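Side-chain contacts in UTP-glucose-1-phosphate uridylyltransferase 2 (Trypanosoma brucei, PDB 3GUE), which probably catalyses the reversible formation of UDP-glucose and diphosphate from UTP and glucose 1-phosphate: residues L204-L207 against L208-Y212; L227-R230 against L231-M235. One frame throughout, in Å; residues are numbered along the deposited sequence.

Contact 1: residues L204-L207 against L208-Y212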
loop_
_atom_site.group_PDB
_atom_site.type_symbol
_atom_site.label_atom_id
_atom_site.label_comp_id
_atom_site.label_asym_id
_atom_site.label_seq_id
_atom_site.Cartn_x
_atom_site.Cartn_y
_atom_site.Cartn_z
ATOM N N LEU A 204 4.579 4.590 20.764
ATOM C CA LEU A 204 4.948 3.216 21.127
ATOM C C LEU A 204 5.015 3.021 22.658
ATOM O O LEU A 204 4.374 2.122 23.185
ATOM C CB LEU A 204 6.256 2.773 20.474
ATOM C CG LEU A 204 6.624 1.304 20.785
ATOM C CD1 LEU A 204 5.549 0.323 20.290
ATOM C CD2 LEU A 204 7.982 0.953 20.245
ATOM N N ASP A 205 5.790 3.848 23.345
ATOM C CA ASP A 205 5.813 3.871 24.817
ATOM C C ASP A 205 4.454 4.089 25.463
ATOM O O ASP A 205 4.153 3.483 26.501
ATOM C CB ASP A 205 6.748 4.966 25.313
ATOM C CG ASP A 205 8.201 4.644 25.071
ATOM O OD1 ASP A 205 8.568 3.456 25.188
ATOM O OD2 ASP A 205 8.974 5.587 24.774
ATOM N N TYR A 206 3.656 4.982 24.879
ATOM C CA TYR A 206 2.298 5.215 25.354
ATOM C C TYR A 206 1.418 3.954 25.269
ATOM O O TYR A 206 0.822 3.556 26.271
ATOM C CB TYR A 206 1.624 6.415 24.658
ATOM C CG TYR A 206 0.200 6.604 25.132
ATOM C CD1 TYR A 206 -0.065 7.112 26.412
ATOM C CD2 TYR A 206 -0.882 6.226 24.336
ATOM C CE1 TYR A 206 -1.372 7.263 26.868
ATOM C CE2 TYR A 206 -2.194 6.380 24.784
ATOM C CZ TYR A 206 -2.436 6.887 26.044
ATOM O OH TYR A 206 -3.740 7.039 26.504
ATOM N N LEU A 207 1.329 3.343 24.082
ATOM C CA LEU A 207 0.577 2.068 23.892
ATOM C C LEU A 207 1.033 0.909 24.805
ATOM O O LEU A 207 0.211 0.245 25.433
ATOM C CB LEU A 207 0.621 1.603 22.432
ATOM C CG LEU A 207 -0.002 2.439 21.324
ATOM C CD1 LEU A 207 0.417 1.911 19.952
ATOM C CD2 LEU A 207 -1.511 2.441 21.470
ATOM N N LEU A 208 2.343 0.685 24.887
ATOM C CA LEU A 208 2.906 -0.316 25.805
ATOM C C LEU A 208 2.588 -0.049 27.272
ATOM O O LEU A 208 2.392 -0.981 28.054
ATOM C CB LEU A 208 4.419 -0.418 25.615
ATOM C CG LEU A 208 4.927 -1.006 24.299
ATOM C CD1 LEU A 208 6.398 -0.657 24.157
ATOM C CD2 LEU A 208 4.722 -2.528 24.232
ATOM N N GLY A 209 2.552 1.221 27.653
ATOM C CA GLY A 209 2.193 1.608 29.025
ATOM C C GLY A 209 0.744 1.314 29.381
ATOM O O GLY A 209 0.401 1.131 30.557
ATOM N N LYS A 210 -0.126 1.287 28.376
ATOM C CA LYS A 210 -1.526 0.923 28.622
ATOM C C LYS A 210 -1.737 -0.598 28.434
ATOM O O LYS A 210 -2.845 -1.112 28.578
ATOM C CB LYS A 210 -2.477 1.766 27.738
ATOM C CG LYS A 210 -2.129 3.266 27.606
ATOM C CD LYS A 210 -2.204 4.069 28.923
ATOM C CE LYS A 210 -0.823 4.296 29.614
ATOM N NZ LYS A 210 0.334 4.708 28.690
ATOM N N GLY A 211 -0.654 -1.318 28.132
ATOM C CA GLY A 211 -0.693 -2.773 28.165
ATOM C C GLY A 211 -0.867 -3.388 26.787
ATOM O O GLY A 211 -0.944 -4.613 26.663
ATOM N N TYR A 212 -0.942 -2.542 25.756
ATOM C CA TYR A 212 -1.004 -3.040 24.376
ATOM C C TYR A 212 0.354 -3.637 23.956
ATOM O O TYR A 212 1.401 -3.090 24.310
ATOM C CB TYR A 212 -1.512 -1.955 23.409
ATOM C CG TYR A 212 -2.892 -1.445 23.770
ATOM C CD1 TYR A 212 -4.021 -2.257 23.591
ATOM C CD2 TYR A 212 -3.074 -0.171 24.362
ATOM C CE1 TYR A 212 -5.290 -1.813 23.937
ATOM C CE2 TYR A 212 -4.357 0.282 24.719
ATOM C CZ TYR A 212 -5.458 -0.541 24.495
ATOM O OH TYR A 212 -6.737 -0.134 24.817
#
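Lys210 bends back over Tyr206 one helical turn earlier, its chain lying across the tyrosine at roughly a right angle. With CG beside the backbone N and further bends at chi2, chi3 and chi4, the chain curls round to the carbonyl of Tyr206. CB of Lys210 stands beside carbonyls of the last helical turn, 3.9 Å from Leu207 O. Lys210 CG lies over one face of the Tyr206 ring, displaced toward the rim, a CH-pi contact of 4.1 Å to the ring centroid. Lys210 CD follows above the CE1 and CZ edge, 3.9 Å from Tyr206 CE1, and CE turns back toward the main chain. At the tip, Lys210 NZ donates to Tyr206 O at 2.7 Å, in the carbonyl plane and on a lone pair, while also lying 3.3 Å from Tyr206 CD1. The backbone N of Lys210 reaches Tyr206 O as well, over 3.2 Å, so two donors of one residue share this acceptor, and the ammonium probably polarises the carbonyl.

On the buried side, Leu204 CG meets Leu208 CD1 at 3.9 Å, and both leucines pack on Leu310 of helix 310-319. Leu207 CD2 touches the Tyr212 ring at CD2, the two side chains crossing at about a right angle; both rest on Val78 of strand 77-83.

The backbone closes the helix. Gly211, with phi of 100°, reverses the chain, Tyr212 N bonds to Leu207 O over 3.0 Å, and Gly211 N makes a weak bond to Leu208 O. The Tyr212 ring brings its edge near that same Leu207 oxygen. This is a Schellman motif, ending helix 203-209 and turning the chain toward strand 214-219 of the central mixed sheet in this GT-A-type fold.

Contact 2: residues L227-R230 against L231-M235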
loop_
_atom_site.group_PDB
_atom_site.type_symbol
_atom_site.label_atom_id
_atom_site.label_comp_id
_atom_site.label_asym_id
_atom_site.label_seq_id
_atom_site.Cartn_x
_atom_site.Cartn_y
_atom_site.Cartn_z
ATOM N N LEU A 227 -8.645 -7.853 11.157
ATOM C CA LEU A 227 -8.026 -8.327 12.378
ATOM C C LEU A 227 -8.548 -9.763 12.662
ATOM O O LEU A 227 -9.719 -9.956 12.997
ATOM C CB LEU A 227 -8.346 -7.366 13.515
ATOM C CG LEU A 227 -7.374 -7.496 14.690
ATOM C CD1 LEU A 227 -7.137 -6.150 15.393
ATOM C CD2 LEU A 227 -7.795 -8.566 15.664
ATOM N N ASP A 228 -7.690 -10.766 12.489
ATOM C CA ASP A 228 -8.068 -12.176 12.738
ATOM C C ASP A 228 -7.527 -12.551 14.097
ATOM O O ASP A 228 -6.314 -12.706 14.255
ATOM C CB ASP A 228 -7.457 -13.094 11.672
ATOM C CG ASP A 228 -7.919 -14.559 11.784
ATOM O OD1 ASP A 228 -8.353 -15.053 12.854
ATOM O OD2 ASP A 228 -7.833 -15.244 10.749
ATOM N N VAL A 229 -8.396 -12.661 15.097
ATOM C CA VAL A 229 -7.911 -13.055 16.424
ATOM C C VAL A 229 -7.236 -14.466 16.427
ATOM O O VAL A 229 -6.288 -14.688 17.180
ATOM C CB VAL A 229 -8.983 -12.879 17.535
ATOM C CG1 VAL A 229 -8.391 -13.176 18.926
ATOM C CG2 VAL A 229 -9.575 -11.465 17.497
ATOM N N ARG A 230 -7.672 -15.377 15.548
ATOM C CA ARG A 230 -7.052 -16.730 15.452
ATOM C C ARG A 230 -5.609 -16.707 14.865
ATOM O O ARG A 230 -4.792 -17.577 15.171
ATOM C CB ARG A 230 -7.965 -17.734 14.702
ATOM C CG ARG A 230 -9.378 -17.880 15.312
ATOM C CD ARG A 230 -10.167 -19.095 14.751
ATOM N NE ARG A 230 -10.755 -18.814 13.440
ATOM C CZ ARG A 230 -12.064 -18.759 13.175
ATOM N NH1 ARG A 230 -12.973 -18.986 14.133
ATOM N NH2 ARG A 230 -12.470 -18.474 11.935
ATOM N N LEU A 231 -5.312 -15.701 14.052
ATOM C CA LEU A 231 -3.963 -15.480 13.538
ATOM C C LEU A 231 -3.137 -14.747 14.576
ATOM O O LEU A 231 -1.941 -15.013 14.772
ATOM C CB LEU A 231 -4.007 -14.658 12.271
ATOM C CG LEU A 231 -2.690 -14.495 11.503
ATOM C CD1 LEU A 231 -1.958 -15.846 11.216
ATOM C CD2 LEU A 231 -2.973 -13.736 10.216
ATOM N N LEU A 232 -3.768 -13.806 15.234
ATOM C CA LEU A 232 -3.146 -13.233 16.408
ATOM C C LEU A 232 -2.723 -14.319 17.389
ATOM O O LEU A 232 -1.590 -14.302 17.877
ATOM C CB LEU A 232 -4.065 -12.217 17.072
ATOM C CG LEU A 232 -3.525 -11.554 18.342
ATOM C CD1 LEU A 232 -2.054 -11.064 18.103
ATOM C CD2 LEU A 232 -4.445 -10.422 18.697
ATOM N N ASP A 233 -3.635 -15.251 17.676
ATOM C CA ASP A 233 -3.401 -16.364 18.618
ATOM C C ASP A 233 -2.155 -17.142 18.190
ATOM O O ASP A 233 -1.288 -17.421 19.003
ATOM C CB ASP A 233 -4.602 -17.330 18.643
ATOM C CG ASP A 233 -5.797 -16.811 19.431
ATOM O OD1 ASP A 233 -5.693 -15.812 20.164
ATOM O OD2 ASP A 233 -6.864 -17.450 19.337
ATOM N N TYR A 234 -2.084 -17.460 16.896
ATOM C CA TYR A 234 -0.965 -18.175 16.290
ATOM C C TYR A 234 0.377 -17.477 16.444
ATOM O O TYR A 234 1.374 -18.107 16.819
ATOM C CB TYR A 234 -1.212 -18.403 14.812
ATOM C CG TYR A 234 -0.009 -19.002 14.107
ATOM C CD1 TYR A 234 0.338 -20.339 14.306
ATOM C CD2 TYR A 234 0.797 -18.221 13.268
ATOM C CE1 TYR A 234 1.428 -20.891 13.692
ATOM C CE2 TYR A 234 1.903 -18.764 12.638
ATOM C CZ TYR A 234 2.211 -20.118 12.857
ATOM O OH TYR A 234 3.299 -20.703 12.233
ATOM N N MET A 235 0.382 -16.188 16.128
ATOM C CA MET A 235 1.578 -15.356 16.199
ATOM C C MET A 235 2.164 -15.356 17.614
ATOM O O MET A 235 3.379 -15.535 17.825
ATOM C CB MET A 235 1.197 -13.945 15.788
ATOM C CG MET A 235 2.367 -12.989 15.731
ATOM S SD MET A 235 1.766 -11.307 15.654
ATOM C CE MET A 235 3.365 -10.452 15.658
#
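Asp228 is the N-cap residue of helix 229-237, its carboxylate folding over the first turn toward Leu231. CG is anti to the backbone N (chi1 -174°), which brings OD1 to the amides at the helix start. OD1 of Asp228 accepts from Arg230 N at 2.8 Å and from Leu231 N at 3.3 Å, both weak, the first short but bent, the second long. The negative charge at this end is probably favoured by the helix dipole, and OD2 is held in a salt bridge by Arg371, although Glu65 brings a like charge close.

Backbone bonds then take over. Leu232 N donates to Asp228 O over 2.9 Å, whereas Leu231 N reaches that oxygen only weakly. Asp233 N bonds to Val229 O at 2.8 Å, and Tyr234 N to Arg230 O is the next bond of the helix.

Apolar contact within the turn is slight: Asp228 CB lies 3.8 Å from Leu231 CB, the two side chains crossing at about a right angle. The leucines pack on the rest of the fold instead. Leu231 packs on Leu61, Ile64, Leu243 and Trp307, and Leu232 joins it on Trp307, seating the helix against strands 242-248 and 300-309. Tyr234 sends its hydroxyl to Glu363 and Lys238.

The Asp233 carboxylate doubles back beside the carbonyl of Val229, OD1 making a weak bond with Asn70 N. The carboxylate carbon CG of Asp233 stands 3.1 Å from Val229 O, and the acceptor OD1 of Asp233 is 3.2 Å from the same atom, not hydrogen-bonded to it.

Contact 1 closes one helix and contact 2 opens the next, with strand 214-219 of the central mixed sheet running between them in the chain. Their centres are 20 Å apart and their nearest atoms about 10 Å, so they do not touch. Both border that sheet: residues 204-212 meet strand 77-83, which ends at the UDP-glucose-binding Asn83, and residues 227-235 meet strand 300-309, which carries Asn302. Contact 2 is separated from the site, the side chain of Leu231 lying about 11 Å from that of the UDP-glucose-binding Asn302. Contact 1 lies away from the annotated sites and is structural packing at the margin of the fold.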